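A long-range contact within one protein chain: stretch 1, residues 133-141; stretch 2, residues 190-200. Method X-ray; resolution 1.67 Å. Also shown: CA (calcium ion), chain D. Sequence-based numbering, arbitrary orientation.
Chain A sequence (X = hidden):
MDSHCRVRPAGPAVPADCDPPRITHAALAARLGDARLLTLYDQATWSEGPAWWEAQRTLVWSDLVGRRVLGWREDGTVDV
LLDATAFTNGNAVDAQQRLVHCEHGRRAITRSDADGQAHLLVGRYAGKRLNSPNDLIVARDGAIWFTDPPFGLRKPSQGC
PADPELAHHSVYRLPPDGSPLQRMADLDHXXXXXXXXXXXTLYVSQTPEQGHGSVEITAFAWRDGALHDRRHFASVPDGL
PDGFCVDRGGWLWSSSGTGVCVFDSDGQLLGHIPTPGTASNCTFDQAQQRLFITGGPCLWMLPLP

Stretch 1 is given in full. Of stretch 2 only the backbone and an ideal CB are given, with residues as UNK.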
# COMPACT_ATOMS: atom_id res chain seq x y z
N PRO A 133 1.50 4.25 -18.11
CA PRO A 133 0.34 3.55 -18.65
C PRO A 133 -0.64 3.25 -17.53
O PRO A 133 -0.27 2.68 -16.50
CB PRO A 133 0.94 2.30 -19.26
CG PRO A 133 2.26 2.82 -19.77
CD PRO A 133 2.75 3.66 -18.63
N ASN A 134 -1.89 3.64 -17.75
CA ASN A 134 -2.93 3.51 -16.74
C ASN A 134 -3.90 2.34 -16.96
O ASN A 134 -4.06 1.49 -16.09
CB ASN A 134 -3.69 4.84 -16.67
CG ASN A 134 -4.60 4.93 -15.47
OD1 ASN A 134 -5.60 4.23 -15.39
ND2 ASN A 134 -4.26 5.81 -14.53
N ASP A 135 -4.55 2.31 -18.12
CA ASP A 135 -5.49 1.23 -18.42
C ASP A 135 -5.26 0.76 -19.86
O ASP A 135 -4.71 1.50 -20.68
CB ASP A 135 -6.93 1.73 -18.22
CG ASP A 135 -7.90 0.61 -17.88
OD1 ASP A 135 -9.04 0.92 -17.44
OD2 ASP A 135 -7.55 -0.58 -18.05
N LEU A 136 -5.67 -0.47 -20.16
CA LEU A 136 -5.48 -1.00 -21.51
C LEU A 136 -6.55 -2.00 -21.91
O LEU A 136 -7.27 -2.53 -21.06
CB LEU A 136 -4.10 -1.68 -21.62
CG LEU A 136 -3.91 -3.09 -21.05
CD1 LEU A 136 -2.46 -3.51 -21.24
CD2 LEU A 136 -4.28 -3.13 -19.57
N ILE A 137 -6.66 -2.23 -23.21
CA ILE A 137 -7.62 -3.17 -23.77
C ILE A 137 -6.95 -3.82 -24.97
O ILE A 137 -5.94 -3.33 -25.48
CB ILE A 137 -8.93 -2.48 -24.24
CG1 ILE A 137 -8.62 -1.46 -25.34
CG2 ILE A 137 -9.62 -1.83 -23.05
CD1 ILE A 137 -9.86 -0.77 -25.92
N VAL A 138 -7.51 -4.94 -25.41
CA VAL A 138 -6.97 -5.65 -26.57
C VAL A 138 -8.06 -5.71 -27.63
O VAL A 138 -9.16 -6.20 -27.37
CB VAL A 138 -6.56 -7.08 -26.20
CG1 VAL A 138 -5.94 -7.76 -27.41
CG2 VAL A 138 -5.57 -7.05 -25.04
N ALA A 139 -7.77 -5.19 -28.82
CA ALA A 139 -8.73 -5.18 -29.91
C ALA A 139 -8.83 -6.56 -30.55
O ALA A 139 -7.99 -7.43 -30.31
CB ALA A 139 -8.34 -4.14 -30.96
N ARG A 140 -9.87 -6.76 -31.35
CA ARG A 140 -10.06 -8.05 -32.01
C ARG A 140 -8.89 -8.46 -32.89
O ARG A 140 -8.67 -9.64 -33.12
CB ARG A 140 -11.35 -8.03 -32.84
CG ARG A 140 -12.60 -8.30 -32.03
CD ARG A 140 -13.78 -8.64 -32.93
NE ARG A 140 -14.36 -7.45 -33.55
CZ ARG A 140 -15.28 -6.69 -32.97
NH1 ARG A 140 -15.73 -7.00 -31.76
NH2 ARG A 140 -15.75 -5.62 -33.60
N ASP A 141 -8.12 -7.48 -33.39
CA ASP A 141 -6.99 -7.80 -34.24
C ASP A 141 -5.69 -8.02 -33.45
O ASP A 141 -4.61 -8.14 -34.03
CB ASP A 141 -6.81 -6.70 -35.30
CG ASP A 141 -6.35 -5.37 -34.72
OD1 ASP A 141 -6.51 -5.15 -33.51
OD2 ASP A 141 -5.83 -4.54 -35.50
N UNK A 190 -5.93 11.03 -19.93
CA UNK A 190 -6.77 9.94 -20.45
C UNK A 190 -6.70 8.85 -19.41
O UNK A 190 -5.64 8.61 -18.83
CB UNK A 190 -6.31 9.44 -21.82
N UNK A 191 -7.82 8.18 -19.15
CA UNK A 191 -7.83 7.17 -18.10
C UNK A 191 -8.35 5.82 -18.57
O UNK A 191 -7.57 4.95 -18.98
CB UNK A 191 -8.68 7.66 -16.92
N UNK A 192 -9.66 5.63 -18.51
CA UNK A 192 -10.22 4.37 -18.95
C UNK A 192 -10.48 4.38 -20.44
O UNK A 192 -10.46 5.44 -21.07
CB UNK A 192 -11.51 4.06 -18.19
N UNK A 193 -10.71 3.21 -21.02
CA UNK A 193 -11.01 3.12 -22.44
C UNK A 193 -11.68 1.80 -22.73
O UNK A 193 -11.53 0.84 -21.98
CB UNK A 193 -9.74 3.28 -23.28
N UNK A 194 -12.43 1.77 -23.83
CA UNK A 194 -13.16 0.58 -24.26
C UNK A 194 -13.77 0.80 -25.64
O UNK A 194 -14.15 1.92 -25.98
CB UNK A 194 -14.25 0.22 -23.25
N UNK A 195 -13.85 -0.27 -26.42
CA UNK A 195 -14.44 -0.22 -27.76
C UNK A 195 -15.92 -0.58 -27.72
O UNK A 195 -16.37 -1.28 -26.82
CB UNK A 195 -13.70 -1.16 -28.71
N UNK A 196 -16.66 -0.10 -28.70
CA UNK A 196 -18.07 -0.44 -28.82
C UNK A 196 -18.01 -1.86 -29.38
O UNK A 196 -16.96 -2.29 -29.87
CB UNK A 196 -18.86 0.53 -29.70
N UNK A 197 -19.13 -2.60 -29.34
CA UNK A 197 -19.05 -3.96 -29.89
C UNK A 197 -18.54 -4.04 -31.33
O UNK A 197 -17.74 -4.92 -31.66
CB UNK A 197 -20.43 -4.61 -29.82
N UNK A 198 -18.97 -3.13 -32.20
CA UNK A 198 -18.53 -3.16 -33.59
C UNK A 198 -17.17 -2.51 -33.79
O UNK A 198 -16.66 -2.44 -34.91
CB UNK A 198 -19.56 -2.47 -34.48
N UNK A 199 -16.58 -2.04 -32.70
CA UNK A 199 -15.28 -1.38 -32.73
C UNK A 199 -15.21 -0.14 -33.62
O UNK A 199 -14.13 0.29 -34.01
CB UNK A 199 -14.22 -2.38 -33.19
N UNK A 200 -16.36 0.45 -33.94
CA UNK A 200 -16.39 1.65 -34.77
C UNK A 200 -16.22 2.90 -33.91
O UNK A 200 -15.89 3.98 -34.41
CB UNK A 200 -17.70 1.72 -35.56
CA CA D . -7.71 3.90 -14.28

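Position 190 has phi/psi of -58/140 and an ideal CB with nothing of stretch 1 within 5.5 Å. Its phi admits proline, though many residues would fit; it is Pro190, which makes no contact with stretch 1.

At 191 the CA-to-CB bond points sideways, but the ideal CB lies 4.9 Å from Asn134 OD1, an oxygen bound 2.4 Å from the calcium ion. A side chain carrying an oxygen that can turn to the metal is expected: Asp, Asn, Glu or Gln. The residue is Asn191, chi1 t, and its OD1 binds calcium at 2.4 Å. Asn191 OD1 and Asn134 OD1 come within 2.9 Å of each other without a hydrogen bond, because both are ligands of one ion.

At 192 CB would point away, 4.1 Å from Asp135 OD1. The angles, -86/166, are open to most residues, so nothing visible demands glycine. Gly192 is found, its CA 3.9 Å from Asp135 OD1.

Position 193 runs alongside Ile137, whose CD1 is 4.8 Å from the ideal CB; the strands are nearly parallel (15°), with axes 6.8 Å apart at closest approach. An apolar chain such as Leu, Ile or Met suits the gap. Leu193 (chi1 p, chi2 t) brings CD1 to 3.9 Å from Ile137 CG1, while its CD2 lies 4.0 Å from Asp135 CB. Water 3 links the two stretches, donating to Asp135 OD1 (2.8 Å) and accepting from Leu193 N (3.1 Å).

At 194 CB points sideways, 5.1 Å from Ile137 CG2, and small or medium apolar residues are plausible. Ala194 offers its CA to Ile137 CD1 at 3.9 Å.

Position 195 points toward stretch 1, with Ile137 CD1 4.8 Å from the ideal CB and Ala139 further along. A long aliphatic or aromatic group could span both. Phe195 does: CD1 is 3.6 Å from Ile137 CD1, and CE1 4.1 Å from Ala139 CB.

Positions 196, 197 and 198 point away. A type I turn from 196 to 199 favours Ser, Pro and Asp among others, and these occur as Ser196, Pro197 and Asp198. Ser196 OG donates to Asp198 OD2 (2.6 Å). The carbonyl Pro197 O accepts from both Arg140 NH1 and Arg140 NH2, each at 2.9 Å.

At 199 phi/psi of 59/20 favours Gly, Asn or Asp, yet CB points toward Arg140, whose NH2 is 3.6 Å away, so an acid also suits. Glu199 OE1 accepts from Arg140 N (2.9 Å, 162°); its CG covers one guanidinium face, and the salt bridge from OE1 to Arg140 NE is long, 3.9 Å.

Position 200 points away, where polar residues suit; Gln200 makes no contact with stretch 1, and its backbone N donates to Asp198 OD2 at 2.9 Å.

Stretch 2 190-200: PNGLAFSPDEQ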
# COMPACT_ATOMS: atom_id res chain seq x y z
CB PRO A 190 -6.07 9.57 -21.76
CG PRO A 190 -4.63 9.90 -21.48
CD PRO A 190 -4.75 11.24 -20.78
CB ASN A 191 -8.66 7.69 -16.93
CG ASN A 191 -8.28 7.05 -15.62
OD1 ASN A 191 -7.94 5.88 -15.59
ND2 ASN A 191 -8.34 7.81 -14.53
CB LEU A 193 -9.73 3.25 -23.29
CG LEU A 193 -8.79 2.04 -23.37
CD1 LEU A 193 -7.77 2.27 -24.49
CD2 LEU A 193 -8.09 1.84 -22.04
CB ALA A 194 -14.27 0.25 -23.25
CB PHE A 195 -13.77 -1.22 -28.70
CG PHE A 195 -12.61 -0.66 -29.45
CD1 PHE A 195 -11.32 -1.12 -29.21
CD2 PHE A 195 -12.80 0.32 -30.42
CE1 PHE A 195 -10.24 -0.63 -29.93
CE2 PHE A 195 -11.73 0.82 -31.15
CZ PHE A 195 -10.45 0.35 -30.90
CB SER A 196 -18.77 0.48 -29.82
OG SER A 196 -18.12 0.41 -31.08
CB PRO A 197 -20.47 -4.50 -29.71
CG PRO A 197 -21.32 -3.28 -29.52
CD PRO A 197 -20.44 -2.35 -28.73
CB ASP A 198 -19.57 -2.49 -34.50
CG ASP A 198 -19.73 -1.00 -34.23
OD1 ASP A 198 -20.58 -0.38 -34.90
OD2 ASP A 198 -19.02 -0.45 -33.36
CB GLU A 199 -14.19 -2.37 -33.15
CG GLU A 199 -13.85 -3.40 -32.07
CD GLU A 199 -12.60 -4.20 -32.39
OE1 GLU A 199 -12.15 -4.96 -31.51
OE2 GLU A 199 -12.07 -4.08 -33.51
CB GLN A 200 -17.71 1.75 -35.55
CG GLN A 200 -17.82 0.82 -36.74
CD GLN A 200 -19.07 1.06 -37.56
OE1 GLN A 200 -20.19 0.81 -37.11
NE2 GLN A 200 -18.90 1.57 -38.78
O HOH W 1 -6.26 4.77 -12.38
O HOH W 2 -6.65 1.77 -14.68
O HOH W 3 -11.46 1.30 -18.75
O HOH W 4 -9.13 3.18 -16.07
O HOH W 5 -9.86 -5.17 -34.31
O HOH W 6 -9.44 2.39 -13.45
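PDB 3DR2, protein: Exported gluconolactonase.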